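Local coordinates for Beta/gamma crystallin 'Greek key' domain-containing protein (Methanosaeta thermophila PT, PDB 5HT7) that binds transition-metal ions such as iron(II) as a trimeric betagamma-crystallin, at residues Val13-Phe18 with Ala22-Asp27. Numbering follows the deposited sequence.
With FE2 (Fe (II) ion), chain D.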
loop_
_atom_site.group_PDB
_atom_site.type_symbol
_atom_site.label_atom_id
_atom_site.label_comp_id
_atom_site.label_asym_id
_atom_site.label_seq_id
_atom_site.Cartn_x
_atom_site.Cartn_y
_atom_site.Cartn_z
ATOM N N VAL A 13 -4.068 -9.458 -4.246
ATOM C CA VAL A 13 -4.371 -8.526 -3.162
ATOM C C VAL A 13 -3.191 -8.481 -2.181
ATOM O O VAL A 13 -2.490 -9.469 -1.995
ATOM C CB VAL A 13 -5.670 -8.899 -2.399
ATOM C CG1 VAL A 13 -6.892 -8.707 -3.302
ATOM C CG2 VAL A 13 -5.609 -10.325 -1.882
ATOM N N HIS A 14 -2.948 -7.313 -1.596
ATOM C CA HIS A 14 -1.792 -7.164 -0.728
ATOM C C HIS A 14 -2.210 -6.572 0.605
ATOM O O HIS A 14 -3.309 -6.025 0.740
ATOM C CB HIS A 14 -0.722 -6.303 -1.405
ATOM C CG HIS A 14 -1.089 -4.860 -1.525
ATOM N ND1 HIS A 14 -1.779 -4.355 -2.605
ATOM C CD2 HIS A 14 -0.839 -3.808 -0.709
ATOM C CE1 HIS A 14 -1.951 -3.052 -2.446
ATOM N NE2 HIS A 14 -1.398 -2.701 -1.297
ATOM N N LYS A 15 -1.321 -6.694 1.585
ATOM C CA LYS A 15 -1.578 -6.281 2.950
ATOM C C LYS A 15 -0.317 -5.659 3.541
ATOM O O LYS A 15 0.730 -6.290 3.548
ATOM C CB LYS A 15 -2.025 -7.486 3.789
ATOM C CG LYS A 15 -2.327 -7.183 5.252
ATOM C CD LYS A 15 -2.872 -8.438 5.940
ATOM C CE LYS A 15 -2.812 -8.277 7.455
ATOM N NZ LYS A 15 -3.613 -7.138 7.938
ATOM N N HIS A 16 -0.432 -4.431 4.036
ATOM C CA HIS A 16 0.678 -3.738 4.682
ATOM C C HIS A 16 0.747 -4.056 6.151
ATOM O O HIS A 16 -0.271 -3.980 6.858
ATOM C CB HIS A 16 0.529 -2.227 4.528
ATOM C CG HIS A 16 0.557 -1.779 3.103
ATOM N ND1 HIS A 16 1.729 -1.545 2.428
ATOM C CD2 HIS A 16 -0.444 -1.556 2.220
ATOM C CE1 HIS A 16 1.455 -1.174 1.189
ATOM N NE2 HIS A 16 0.143 -1.174 1.037
ATOM N N ILE A 17 1.950 -4.370 6.616
ATOM C CA ILE A 17 2.167 -4.673 8.026
ATOM C C ILE A 17 3.064 -3.610 8.638
ATOM O O ILE A 17 4.186 -3.405 8.178
ATOM C CB ILE A 17 2.833 -6.043 8.230
ATOM C CG1 ILE A 17 2.167 -7.104 7.348
ATOM C CG2 ILE A 17 2.770 -6.430 9.695
ATOM C CD1 ILE A 17 0.774 -7.442 7.788
ATOM N N PHE A 18 2.566 -2.928 9.664
ATOM C CA PHE A 18 3.349 -1.905 10.329
ATOM C C PHE A 18 3.709 -2.402 11.713
ATOM O O PHE A 18 2.833 -2.557 12.565
ATOM C CB PHE A 18 2.582 -0.578 10.372
ATOM C CG PHE A 18 2.437 0.063 9.014
ATOM C CD1 PHE A 18 3.457 0.839 8.493
ATOM C CD2 PHE A 18 1.303 -0.149 8.245
ATOM C CE1 PHE A 18 3.340 1.407 7.234
ATOM C CE2 PHE A 18 1.178 0.420 6.987
ATOM C CZ PHE A 18 2.193 1.198 6.482
ATOM N N ALA A 22 -0.873 -9.198 15.132
ATOM C CA ALA A 22 -1.073 -10.331 16.028
ATOM C C ALA A 22 -2.102 -11.318 15.491
ATOM O O ALA A 22 -2.297 -12.381 16.066
ATOM C CB ALA A 22 -1.493 -9.845 17.435
ATOM N N ASP A 23 -2.765 -10.971 14.392
ATOM C CA ASP A 23 -3.847 -11.814 13.889
ATOM C C ASP A 23 -4.094 -11.539 12.410
ATOM O O ASP A 23 -5.092 -10.917 12.061
ATOM C CB ASP A 23 -5.107 -11.559 14.716
ATOM C CG ASP A 23 -6.102 -12.709 14.677
ATOM O OD1 ASP A 23 -5.828 -13.762 14.076
ATOM O OD2 ASP A 23 -7.177 -12.542 15.286
ATOM N N VAL A 24 -3.175 -11.985 11.555
ATOM C CA VAL A 24 -3.270 -11.709 10.117
ATOM C C VAL A 24 -4.592 -12.233 9.555
ATOM O O VAL A 24 -5.256 -11.560 8.754
ATOM C CB VAL A 24 -2.090 -12.329 9.331
ATOM C CG1 VAL A 24 -2.344 -12.235 7.826
ATOM C CG2 VAL A 24 -0.780 -11.650 9.682
ATOM N N GLY A 25 -5.006 -13.406 10.031
ATOM C CA GLY A 25 -6.212 -14.059 9.532
ATOM C C GLY A 25 -7.522 -13.408 9.940
ATOM O O GLY A 25 -8.593 -13.799 9.477
ATOM N N ALA A 26 -7.443 -12.419 10.821
ATOM C CA ALA A 26 -8.623 -11.685 11.250
ATOM C C ALA A 26 -8.975 -10.588 10.239
ATOM O O ALA A 26 -10.029 -9.969 10.335
ATOM C CB ALA A 26 -8.402 -11.091 12.647
ATOM N N ASP A 27 -8.092 -10.365 9.269
ATOM C CA ASP A 27 -8.305 -9.356 8.233
ATOM C C ASP A 27 -9.159 -9.922 7.107
ATOM O O ASP A 27 -8.649 -10.606 6.231
ATOM C CB ASP A 27 -6.967 -8.856 7.669
ATOM C CG ASP A 27 -7.114 -7.556 6.873
ATOM O OD1 ASP A 27 -8.253 -7.217 6.490
ATOM O OD2 ASP A 27 -6.092 -6.874 6.648
HETATM FE FE FE2 D . -1.207 -0.554 -0.678
HETATM O O HOH W 1 -4.674 -8.708 10.338
#
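The carboxylate of D27 meets K15 at one corner: NZ sits 2.8 Å from OD2 and takes that oxygen's anti lone pair, the one turned away from OD1, in a salt bridge. The other oxygen, OD1, is engaged by the backbone N of A29 and by that of G12 in the second subunit, so this buried group is held at both ends and reaches across the trimer interface. The imidazole of H14 has the CD2 atom of H16 at its edge, in the ring plane, because both rings converge on the same iron. H14 NE2 binds the metal at 2.2 Å and H16 NE2 at 2.3 Å.

Between the two histidines, K15 turns to the other side of the strand, toward 22-27. Its chain runs extended and bends only at the last torsion (chi4 60°), which swings NZ round to D27. The two side chains approach from opposite directions. On the way, CE packs against CG1 of V24 at 4.0 Å. The ammonium is also salt-bridged to D21 OD2 and gives a hydrogen bond to a water 3.1 Å from NZ; that water donates to D23 O, 2.8 Å away. Two carboxylates around one amine would be expected to keep the lysine charged. D23 and D27 flank the 3-10 turn 24-26, which contributes V24 itself; D27 N is bonded to V24 O at 3.1 Å.

K15 thus ties strand 14-16, outermost in its sheet within this chain, to the loop that links strands 20-21 and 36-39 in the betagamma-crystallin Greek key domain. The strand's other side carries the transition-metal site of the trimer, where H14 and H16 from each of three subunits place six NE2 atoms on a single iron(II).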